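Local coordinates for putative hydrolase (Bacteroides ovatus, PDB 4HBS), which is a putative hydrolase of undetermined specificity, folded as a five-bladed beta-propeller, and may act on carbohydrates as members of the beta-fructosidase clan do, at residues R318-F323 against T337-P342; L371-N376 against Y400-W405; L114-Q119 against Q130-I135; N76-G81 against R96-V101. One frame throughout, in Å; residues are numbered along the deposited sequence.

Contact 1 (R318-F323 against T337-P342)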
# COMPACT_ATOMS: atom_id res chain seq x y z
N ARG A 318 15.14 -6.40 -2.50
CA ARG A 318 14.24 -7.52 -2.38
C ARG A 318 14.17 -7.96 -0.93
O ARG A 318 13.23 -8.66 -0.59
CB ARG A 318 14.67 -8.69 -3.28
CG ARG A 318 14.71 -8.31 -4.76
CD ARG A 318 15.03 -9.48 -5.68
NE ARG A 318 16.40 -10.02 -5.52
CZ ARG A 318 16.73 -11.25 -5.11
NH1 ARG A 318 15.78 -12.13 -4.75
NH2 ARG A 318 18.00 -11.62 -5.04
N ASP A 319 15.15 -7.55 -0.06
CA ASP A 319 15.10 -7.91 1.37
C ASP A 319 14.01 -7.11 2.11
O ASP A 319 14.04 -5.88 2.07
CB ASP A 319 16.47 -7.70 2.07
CG ASP A 319 17.58 -8.70 1.71
OD1 ASP A 319 17.28 -9.71 1.03
OD2 ASP A 319 18.74 -8.48 2.14
N VAL A 320 13.04 -7.81 2.74
CA VAL A 320 11.97 -7.21 3.54
C VAL A 320 12.51 -7.14 4.95
O VAL A 320 12.81 -8.18 5.53
CB VAL A 320 10.67 -8.03 3.46
CG1 VAL A 320 9.60 -7.46 4.40
CG2 VAL A 320 10.17 -8.09 2.03
N LEU A 321 12.67 -5.92 5.50
CA LEU A 321 13.26 -5.71 6.82
C LEU A 321 12.24 -5.61 7.94
O LEU A 321 11.10 -5.22 7.70
CB LEU A 321 14.07 -4.41 6.82
CG LEU A 321 15.11 -4.29 5.72
CD1 LEU A 321 15.86 -3.00 5.87
CD2 LEU A 321 16.05 -5.48 5.70
N MSE A 322 12.68 -5.93 9.17
CA MSE A 322 11.86 -5.81 10.35
C MSE A 322 12.67 -5.22 11.50
O MSE A 322 13.82 -5.64 11.70
CB MSE A 322 11.25 -7.15 10.77
CG MSE A 322 10.21 -6.99 11.89
SE MSE A 322 9.46 -8.64 12.54
CE MSE A 322 8.31 -8.91 11.19
N PHE A 323 12.07 -4.27 12.25
CA PHE A 323 12.64 -3.62 13.44
C PHE A 323 11.64 -3.69 14.55
O PHE A 323 10.45 -3.87 14.28
CB PHE A 323 12.96 -2.14 13.17
CG PHE A 323 13.72 -1.85 11.90
CD1 PHE A 323 13.07 -1.84 10.68
CD2 PHE A 323 15.07 -1.52 11.94
CE1 PHE A 323 13.77 -1.54 9.50
CE2 PHE A 323 15.76 -1.21 10.77
CZ PHE A 323 15.10 -1.22 9.56
N THR A 337 16.26 -9.43 8.66
CA THR A 337 15.75 -9.64 7.31
C THR A 337 14.66 -10.69 7.45
O THR A 337 14.95 -11.84 7.80
CB THR A 337 16.87 -9.98 6.34
OG1 THR A 337 17.74 -8.85 6.26
CG2 THR A 337 16.36 -10.29 4.96
N LEU A 338 13.39 -10.28 7.24
CA LEU A 338 12.24 -11.18 7.35
C LEU A 338 12.33 -12.23 6.26
O LEU A 338 12.33 -13.43 6.56
CB LEU A 338 10.95 -10.37 7.24
CG LEU A 338 9.67 -11.08 7.59
CD1 LEU A 338 9.66 -11.53 9.02
CD2 LEU A 338 8.46 -10.18 7.31
N PHE A 339 12.53 -11.79 5.03
CA PHE A 339 12.75 -12.66 3.88
C PHE A 339 13.17 -11.84 2.66
O PHE A 339 13.11 -10.61 2.69
CB PHE A 339 11.52 -13.52 3.58
CG PHE A 339 10.38 -12.84 2.86
CD1 PHE A 339 9.51 -11.99 3.54
CD2 PHE A 339 10.09 -13.14 1.53
CE1 PHE A 339 8.42 -11.41 2.89
CE2 PHE A 339 8.97 -12.59 0.90
CZ PHE A 339 8.15 -11.73 1.58
N THR A 340 13.57 -12.52 1.59
CA THR A 340 14.01 -11.91 0.34
C THR A 340 12.99 -12.20 -0.74
O THR A 340 12.69 -13.36 -0.99
CB THR A 340 15.37 -12.42 -0.04
OG1 THR A 340 16.24 -12.24 1.08
CG2 THR A 340 15.94 -11.70 -1.23
N LEU A 341 12.47 -11.16 -1.39
CA LEU A 341 11.44 -11.32 -2.42
C LEU A 341 12.02 -11.96 -3.66
O LEU A 341 13.19 -11.75 -3.94
CB LEU A 341 10.81 -9.97 -2.76
CG LEU A 341 9.95 -9.40 -1.64
CD1 LEU A 341 9.84 -7.89 -1.73
CD2 LEU A 341 8.59 -10.04 -1.64
N PRO A 342 11.23 -12.74 -4.43
CA PRO A 342 11.79 -13.42 -5.61
C PRO A 342 12.44 -12.50 -6.64
O PRO A 342 12.03 -11.36 -6.82
CB PRO A 342 10.57 -14.10 -6.24
CG PRO A 342 9.62 -14.27 -5.14
CD PRO A 342 9.82 -13.13 -4.20
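R318 grips L341 twice. Its backbone O accepts the N-H of L341 from above the carbonyl plane, 2.7 Å from O to N, and its NH1 donates to L341 O over 2.7 Å, approaching nearly along the C=O axis. A bend at chi3 (-66°) turns NE out of the line of the chain, and the guanidinium lays one face against the methyl of T340, NH1 to CG2 3.5 Å. An alanine in place of R318 would probably leave L341 O without its side-chain donor and the T340 methyl without that flat cover. D319 and T340 lie alongside, pointing the same way, and T340 OG1 donates to D319 OD1 on its anti side, 2.7 Å away. On the sheet face of V320 and F339 the contact is apolar. V320 holds CG1 anti to its backbone N (chi1 175°), near L338 CD2, while CG2 sits over the F339 ring, 4.3 Å from its centroid. M322, a selenomethionine, sets CE 3.7 Å from L338 CD1. The hairpin of strands 319-325 and 333-340, antiparallel at 168°, thus combines polar bonds at the R318/D319 end with hydrocarbon from V320, L338, F339 and M322, the last three packing on strands 371-377 and 399-403.

Contact 2 (L371-N376 against Y400-W405)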
# COMPACT_ATOMS: atom_id res chain seq x y z
N LEU A 371 1.81 -12.62 8.88
CA LEU A 371 1.88 -11.34 8.16
C LEU A 371 1.39 -11.58 6.77
O LEU A 371 1.77 -12.59 6.20
CB LEU A 371 3.31 -10.78 8.11
CG LEU A 371 3.95 -10.48 9.43
CD1 LEU A 371 5.44 -10.38 9.29
CD2 LEU A 371 3.40 -9.22 10.04
N VAL A 372 0.54 -10.69 6.23
CA VAL A 372 0.08 -10.81 4.84
C VAL A 372 0.70 -9.63 4.11
O VAL A 372 0.36 -8.49 4.40
CB VAL A 372 -1.45 -10.89 4.69
CG1 VAL A 372 -1.83 -11.23 3.25
CG2 VAL A 372 -2.02 -11.91 5.65
N ILE A 373 1.68 -9.91 3.25
CA ILE A 373 2.46 -8.91 2.53
C ILE A 373 2.14 -8.95 1.04
O ILE A 373 1.83 -10.02 0.51
CB ILE A 373 3.97 -9.18 2.80
CG1 ILE A 373 4.31 -8.93 4.29
CG2 ILE A 373 4.88 -8.35 1.90
CD1 ILE A 373 5.49 -9.64 4.78
N SER A 374 2.21 -7.80 0.37
CA SER A 374 1.97 -7.71 -1.07
C SER A 374 2.97 -6.77 -1.68
O SER A 374 3.29 -5.75 -1.07
CB SER A 374 0.54 -7.23 -1.36
OG SER A 374 0.39 -5.82 -1.27
N THR A 375 3.48 -7.09 -2.87
CA THR A 375 4.43 -6.26 -3.58
C THR A 375 3.77 -5.55 -4.73
O THR A 375 2.58 -5.71 -4.98
CB THR A 375 5.55 -7.13 -4.15
OG1 THR A 375 5.01 -8.03 -5.13
CG2 THR A 375 6.30 -7.88 -3.10
N ASN A 376 4.54 -4.70 -5.39
CA ASN A 376 4.24 -4.06 -6.66
C ASN A 376 5.48 -4.31 -7.48
O ASN A 376 6.56 -4.27 -6.90
CB ASN A 376 3.98 -2.55 -6.52
CG ASN A 376 2.71 -2.09 -5.85
OD1 ASN A 376 2.53 -0.87 -5.67
ND2 ASN A 376 1.77 -2.97 -5.48
N TYR A 400 2.17 -12.68 -0.30
CA TYR A 400 2.95 -13.60 0.54
C TYR A 400 2.39 -13.65 1.94
O TYR A 400 1.81 -12.68 2.39
CB TYR A 400 4.44 -13.16 0.62
CG TYR A 400 5.09 -13.00 -0.73
CD1 TYR A 400 4.91 -11.84 -1.48
CD2 TYR A 400 5.85 -14.02 -1.28
CE1 TYR A 400 5.47 -11.71 -2.74
CE2 TYR A 400 6.39 -13.91 -2.56
CZ TYR A 400 6.21 -12.75 -3.28
OH TYR A 400 6.72 -12.66 -4.55
N ARG A 401 2.58 -14.76 2.65
CA ARG A 401 2.19 -14.91 4.06
C ARG A 401 3.42 -15.39 4.81
O ARG A 401 4.12 -16.29 4.32
CB ARG A 401 1.02 -15.88 4.24
CG ARG A 401 -0.20 -15.50 3.42
CD ARG A 401 -1.50 -15.63 4.18
NE ARG A 401 -2.62 -15.13 3.37
CZ ARG A 401 -3.80 -14.73 3.83
NH1 ARG A 401 -4.07 -14.77 5.14
NH2 ARG A 401 -4.73 -14.28 2.99
N VAL A 402 3.74 -14.75 5.95
CA VAL A 402 4.88 -15.11 6.78
C VAL A 402 4.33 -15.63 8.08
O VAL A 402 3.67 -14.88 8.81
CB VAL A 402 5.87 -13.93 7.01
CG1 VAL A 402 7.14 -14.41 7.70
CG2 VAL A 402 6.20 -13.22 5.70
N PHE A 403 4.57 -16.91 8.38
CA PHE A 403 4.14 -17.52 9.65
C PHE A 403 5.32 -17.64 10.58
O PHE A 403 6.44 -17.94 10.14
CB PHE A 403 3.52 -18.88 9.42
CG PHE A 403 2.21 -18.84 8.71
CD1 PHE A 403 2.15 -18.62 7.34
CD2 PHE A 403 1.02 -19.09 9.38
CE1 PHE A 403 0.94 -18.62 6.67
CE2 PHE A 403 -0.20 -19.09 8.71
CZ PHE A 403 -0.23 -18.85 7.36
N ASN A 404 5.09 -17.38 11.86
CA ASN A 404 6.12 -17.47 12.89
C ASN A 404 7.22 -16.38 12.70
O ASN A 404 8.36 -16.57 13.12
CB ASN A 404 6.70 -18.89 12.93
CG ASN A 404 7.15 -19.36 14.28
OD1 ASN A 404 6.71 -18.87 15.33
ND2 ASN A 404 8.04 -20.34 14.30
N TRP A 405 6.85 -15.21 12.11
CA TRP A 405 7.72 -14.02 11.95
C TRP A 405 8.28 -13.54 13.31
O TRP A 405 9.38 -13.01 13.36
CB TRP A 405 6.95 -12.86 11.27
CG TRP A 405 5.66 -12.48 11.95
CD1 TRP A 405 4.43 -13.02 11.74
CD2 TRP A 405 5.51 -11.55 13.03
NE1 TRP A 405 3.52 -12.47 12.60
CE2 TRP A 405 4.16 -11.58 13.42
CE3 TRP A 405 6.40 -10.71 13.73
CZ2 TRP A 405 3.66 -10.77 14.44
CZ3 TRP A 405 5.91 -9.94 14.76
CH2 TRP A 405 4.55 -9.97 15.11
O HOH W 1 7.02 -10.16 -5.74
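L371 and V402 form a hydrogen-bonded antiparallel pair, and I373 with Y400 forms the next. The four bonds are closely alike: L371 N to V402 O and V402 N to L371 O are both 2.9 Å, and I373 N reaches Y400 O as Y400 N reaches I373 O. Between them, V372 and R401 are a non-hydrogen-bonded pair whose backbones bond outward instead, to H362 and Y40 respectively. Several buried side-chain polar atoms have partners as well, many of them outside the pair. In R401, chi2 (-137°) swings CD away from an extended course; the side chain runs alongside V372, whose CG2 lies over one face of the guanidinium, 3.6 Å from NH1. The charge of R401 is met elsewhere: NE by D42, NH1 by E370 and the carbonyl of L365. At the other end T375 OG1 and Y400 OH share a water, 3.0 Å from OG1 and 2.8 Å from OH; the water lies in the plane of the Y400 ring. N376 ND2 donates to T375 O, N376 OD1 is bonded to G60 N, and S374 OG to H362 NE2. W405 NE1 donates a hydrogen bond to G369 O. L371 lies over one face of the indole, CG 3.6 Å from the centroid of the five-membered ring and 18° off its normal. On its other edge strand 399-403 pairs with 38-42 from the start of the chain, while 371-377 pairs with 356-361. Antiparallel strands from both ends of the chain therefore build one sheet, consistent with the Velcro closure typical of beta-propellers.

Contact 3 (L114-Q119 against Q130-I135)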
# COMPACT_ATOMS: atom_id res chain seq x y z
N LEU A 114 -15.47 -0.30 -7.38
CA LEU A 114 -16.31 0.90 -7.36
C LEU A 114 -15.73 1.87 -8.37
O LEU A 114 -15.26 2.96 -8.03
CB LEU A 114 -16.34 1.53 -5.95
CG LEU A 114 -16.72 0.62 -4.80
CD1 LEU A 114 -16.51 1.34 -3.52
CD2 LEU A 114 -18.14 0.12 -4.92
N ALA A 115 -15.80 1.46 -9.65
CA ALA A 115 -15.16 2.14 -10.74
C ALA A 115 -16.08 3.01 -11.57
O ALA A 115 -17.25 2.70 -11.76
CB ALA A 115 -14.50 1.13 -11.64
N ASP A 116 -15.50 4.10 -12.10
CA ASP A 116 -16.12 5.09 -12.98
C ASP A 116 -15.92 4.60 -14.42
O ASP A 116 -15.09 5.13 -15.15
CB ASP A 116 -15.42 6.46 -12.72
CG ASP A 116 -16.03 7.69 -13.35
OD1 ASP A 116 -16.80 7.54 -14.34
OD2 ASP A 116 -15.72 8.81 -12.89
N TYR A 117 -16.64 3.53 -14.80
CA TYR A 117 -16.46 2.94 -16.14
C TYR A 117 -16.83 3.89 -17.25
O TYR A 117 -17.77 4.66 -17.11
CB TYR A 117 -17.29 1.67 -16.30
CG TYR A 117 -16.77 0.51 -15.50
CD1 TYR A 117 -15.60 -0.14 -15.86
CD2 TYR A 117 -17.48 0.01 -14.42
CE1 TYR A 117 -15.11 -1.22 -15.13
CE2 TYR A 117 -17.02 -1.08 -13.69
CZ TYR A 117 -15.83 -1.69 -14.04
OH TYR A 117 -15.37 -2.79 -13.35
N VAL A 118 -16.11 3.79 -18.39
CA VAL A 118 -16.40 4.60 -19.58
C VAL A 118 -17.59 3.94 -20.26
O VAL A 118 -18.63 4.60 -20.48
CB VAL A 118 -15.15 4.75 -20.48
CG1 VAL A 118 -15.51 5.37 -21.83
CG2 VAL A 118 -14.10 5.59 -19.77
N GLN A 119 -17.49 2.62 -20.53
CA GLN A 119 -18.60 1.84 -21.09
C GLN A 119 -18.37 0.34 -20.78
O GLN A 119 -17.22 -0.13 -20.74
CB GLN A 119 -18.77 2.10 -22.60
CG GLN A 119 -17.71 1.48 -23.52
CD GLN A 119 -18.06 0.08 -24.04
OE1 GLN A 119 -19.06 -0.54 -23.65
NE2 GLN A 119 -17.22 -0.46 -24.92
N GLN A 130 -12.99 0.26 -19.48
CA GLN A 130 -11.97 1.27 -19.18
C GLN A 130 -12.58 2.19 -18.12
O GLN A 130 -13.80 2.33 -18.05
CB GLN A 130 -11.56 2.02 -20.45
CG GLN A 130 -10.74 1.13 -21.38
CD GLN A 130 -10.00 1.88 -22.44
OE1 GLN A 130 -9.75 3.08 -22.33
NE2 GLN A 130 -9.66 1.20 -23.51
N VAL A 131 -11.74 2.72 -17.22
CA VAL A 131 -12.17 3.50 -16.07
C VAL A 131 -11.47 4.85 -16.01
O VAL A 131 -10.41 5.03 -16.61
CB VAL A 131 -11.86 2.63 -14.82
CG1 VAL A 131 -11.96 3.41 -13.51
CG2 VAL A 131 -12.77 1.40 -14.79
N ARG A 132 -12.10 5.82 -15.31
CA ARG A 132 -11.57 7.16 -15.06
C ARG A 132 -10.99 7.24 -13.64
O ARG A 132 -11.44 6.51 -12.76
CB ARG A 132 -12.67 8.20 -15.21
CG ARG A 132 -13.48 8.08 -16.47
CD ARG A 132 -14.43 9.23 -16.58
NE ARG A 132 -15.17 9.21 -17.85
CZ ARG A 132 -16.25 8.48 -18.10
NH1 ARG A 132 -16.75 7.67 -17.17
NH2 ARG A 132 -16.85 8.55 -19.28
N THR A 133 -10.04 8.16 -13.41
CA THR A 133 -9.43 8.38 -12.09
C THR A 133 -10.55 8.58 -11.01
O THR A 133 -11.50 9.33 -11.26
CB THR A 133 -8.51 9.62 -12.16
OG1 THR A 133 -7.54 9.46 -13.20
CG2 THR A 133 -7.83 9.92 -10.85
N HIS A 134 -10.43 7.90 -9.85
CA HIS A 134 -11.45 8.00 -8.80
C HIS A 134 -11.49 9.41 -8.22
O HIS A 134 -12.57 10.01 -8.19
CB HIS A 134 -11.24 6.94 -7.69
CG HIS A 134 -11.89 7.29 -6.38
ND1 HIS A 134 -13.25 7.14 -6.19
CD2 HIS A 134 -11.35 7.77 -5.25
CE1 HIS A 134 -13.49 7.52 -4.95
NE2 HIS A 134 -12.37 7.92 -4.35
N ILE A 135 -10.33 9.95 -7.75
CA ILE A 135 -10.26 11.29 -7.17
C ILE A 135 -9.21 12.08 -7.94
O ILE A 135 -8.06 11.66 -8.08
CB ILE A 135 -10.04 11.27 -5.63
CG1 ILE A 135 -10.22 12.68 -5.03
CG2 ILE A 135 -8.71 10.68 -5.24
CD1 ILE A 135 -10.43 12.70 -3.55
O HOH W 2 -19.28 7.15 -19.41
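V131 fills the dense side of this contact, its CG2 resting 3.4 Å from Y117 CD1 and 3.6 Å from A115 CB. Its CG1 is anti to the backbone N (chi1 167°), which leaves CG2 beside that N and turned to the tyrosine. A115 CB also lies over one face of the Y117 ring, and Y129 meets that ring edge-to-face. Y117 and V131 are a non-hydrogen-bonded antiparallel pair, flanked by bonds from V118 N to Q130 O and from R132 N to D116 O, the second longer at 3.1 Å. On the other face the packing gives way to charge and water. The R132 chain, extended from CG to NE, brings NH1 to a salt bridge with D116 OD1 at 2.8 Å. The donor comes from above the carboxylate plane; the two flat groups are 52° apart, and NH1 is the nitrogen in the bridge. V118 CG2 sits over the centre of the guanidinium, while a water at its edge bridges R132 NH2 (2.8 Å) to V118 O. NH2 also bonds to Q148 O in helix 144-148. An alanine in place of R132 would probably leave exposed D116 without its charge partner and the V118 methyl without its cover. R132 thus ties the two short, weakly bonded strands together by charge and reaches helix 144-148 by a hydrogen bond to a backbone carbonyl.

Contact 4 (N76-G81 against R96-V101)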
# COMPACT_ATOMS: atom_id res chain seq x y z
N ASN A 76 -3.23 2.85 -7.00
CA ASN A 76 -2.64 4.01 -7.64
C ASN A 76 -2.78 3.72 -9.14
O ASN A 76 -3.84 3.20 -9.53
CB ASN A 76 -1.19 4.21 -7.15
CG ASN A 76 -1.09 4.65 -5.70
OD1 ASN A 76 -2.03 5.16 -5.11
ND2 ASN A 76 0.06 4.44 -5.08
N ASP A 77 -1.78 4.04 -9.98
CA ASP A 77 -1.90 3.84 -11.42
C ASP A 77 -2.26 2.39 -11.72
O ASP A 77 -1.48 1.50 -11.38
CB ASP A 77 -0.61 4.24 -12.11
CG ASP A 77 -0.26 5.71 -12.08
OD1 ASP A 77 -1.03 6.49 -11.47
OD2 ASP A 77 0.80 6.09 -12.63
N SER A 78 -3.48 2.14 -12.27
CA SER A 78 -3.98 0.79 -12.57
C SER A 78 -4.56 0.68 -13.97
O SER A 78 -5.18 1.61 -14.44
CB SER A 78 -5.06 0.39 -11.58
OG SER A 78 -4.58 0.28 -10.25
N PHE A 79 -4.41 -0.51 -14.60
CA PHE A 79 -4.96 -0.81 -15.92
C PHE A 79 -6.38 -1.36 -15.78
O PHE A 79 -6.59 -2.36 -15.10
CB PHE A 79 -4.11 -1.85 -16.67
CG PHE A 79 -2.75 -1.37 -17.09
CD1 PHE A 79 -2.60 -0.39 -18.05
CD2 PHE A 79 -1.60 -1.94 -16.54
CE1 PHE A 79 -1.33 0.05 -18.43
CE2 PHE A 79 -0.33 -1.50 -16.93
CZ PHE A 79 -0.21 -0.50 -17.87
N TYR A 80 -7.33 -0.72 -16.46
CA TYR A 80 -8.72 -1.13 -16.51
C TYR A 80 -9.02 -1.38 -17.94
O TYR A 80 -8.87 -0.46 -18.73
CB TYR A 80 -9.61 -0.04 -15.95
CG TYR A 80 -9.67 -0.06 -14.44
CD1 TYR A 80 -8.77 0.67 -13.68
CD2 TYR A 80 -10.65 -0.80 -13.78
CE1 TYR A 80 -8.83 0.67 -12.29
CE2 TYR A 80 -10.76 -0.76 -12.39
CZ TYR A 80 -9.84 -0.04 -11.65
OH TYR A 80 -9.88 -0.05 -10.27
N GLY A 81 -9.36 -2.61 -18.29
CA GLY A 81 -9.62 -2.96 -19.68
C GLY A 81 -9.71 -4.44 -19.94
O GLY A 81 -10.31 -5.17 -19.15
N ARG A 96 -5.28 7.28 -12.50
CA ARG A 96 -4.27 7.57 -11.48
C ARG A 96 -4.60 6.96 -10.13
O ARG A 96 -3.68 6.74 -9.35
CB ARG A 96 -3.99 9.08 -11.36
CG ARG A 96 -3.51 9.71 -12.67
CD ARG A 96 -2.54 8.82 -13.49
NE ARG A 96 -1.48 9.57 -14.17
CZ ARG A 96 -0.18 9.54 -13.85
NH1 ARG A 96 0.25 8.80 -12.84
NH2 ARG A 96 0.70 10.27 -14.53
N ASN A 97 -5.85 6.62 -9.89
CA ASN A 97 -6.23 5.93 -8.67
C ASN A 97 -7.63 5.37 -8.83
O ASN A 97 -8.41 5.81 -9.68
CB ASN A 97 -6.15 6.84 -7.42
CG ASN A 97 -6.92 8.12 -7.55
OD1 ASN A 97 -8.13 8.11 -7.70
ND2 ASN A 97 -6.24 9.27 -7.52
N SER A 98 -7.94 4.39 -8.00
CA SER A 98 -9.23 3.73 -8.01
C SER A 98 -9.40 2.98 -6.72
O SER A 98 -8.42 2.82 -5.98
CB SER A 98 -9.36 2.78 -9.20
OG SER A 98 -8.28 1.86 -9.28
N ILE A 99 -10.63 2.57 -6.42
CA ILE A 99 -10.90 1.84 -5.19
C ILE A 99 -11.79 0.63 -5.49
O ILE A 99 -12.35 0.48 -6.58
CB ILE A 99 -11.51 2.78 -4.10
CG1 ILE A 99 -12.94 3.26 -4.48
CG2 ILE A 99 -10.56 3.97 -3.81
CD1 ILE A 99 -13.63 4.19 -3.48
N MSE A 100 -11.87 -0.24 -4.49
CA MSE A 100 -12.65 -1.48 -4.54
C MSE A 100 -13.03 -1.90 -3.12
O MSE A 100 -12.36 -1.48 -2.17
CB MSE A 100 -11.78 -2.56 -5.24
CG MSE A 100 -12.38 -3.96 -5.30
SE MSE A 100 -11.81 -5.07 -3.87
CE MSE A 100 -10.18 -5.48 -4.50
N VAL A 101 -14.11 -2.67 -2.98
CA VAL A 101 -14.57 -3.22 -1.69
C VAL A 101 -14.60 -4.73 -1.82
O VAL A 101 -15.28 -5.24 -2.70
CB VAL A 101 -15.96 -2.71 -1.22
CG1 VAL A 101 -16.32 -3.33 0.13
CG2 VAL A 101 -16.01 -1.19 -1.13
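The segments N76-Y80 and R96-I99 run 84° apart, their backbones nearest where the CA atoms of N76 and N97 come to 4.2 Å, and side chains make the polar bonds between them. D77 and R96 lie side by side in a salt bridge. The R96 chain is bent at chi2 (-39°) and chi3, which set CD and NE. Its NH1 stands 2.8 Å from D77 OD2 and 3.0 Å from D77 OD1, which is met on its syn side. The two planes are 70° apart, and of the R96 nitrogens NH1 is the one that meets the carboxylate. D77 OD1 has a second donor in W159 NE1, and R96 NE bonds to D153 O. Farther along, Y80 OH and S98 OG share a hydrogen bond of 2.7 Å, the serine oxygen lying in the plane of the ring at its edge. Within the first segment S78 OG donates to N76 O, 3.1 Å away. N76 OD1 and N97 ND2 bond to the backbone of strand 156-165, in another sheet. Strands 71-75 and 98-102 are antiparallel neighbours in a four-stranded sheet, as in a propeller blade, and the long excursion between them leaves at N76, returns at R96 and supplies strand 79-80 to a separate pairing with 55-57.

Overall arrangement
The four contacts form two clusters. Contacts 1 and 2 have centres 10 Å apart and share a hydrophobic seam between adjacent sheets, with L338 CD2 3.6 Å from L371 CD1 and M322 CE 3.7 Å from W405 CE3. Contacts 3 and 4, centres 8 Å apart, are joined through N97, whose OD1 accepts from I135 N at 2.9 Å. Between clusters, contacts 2 and 4 come closest, nearest atoms about 6 Å apart, whereas contacts 1 and 3 have centres 35 Å apart. No active site is established; a glycerol, probably from the crystallisation liquor, lies about 4 Å from the L321 side chain, and a glycerol, the same or another, about 6 Å from that of R401.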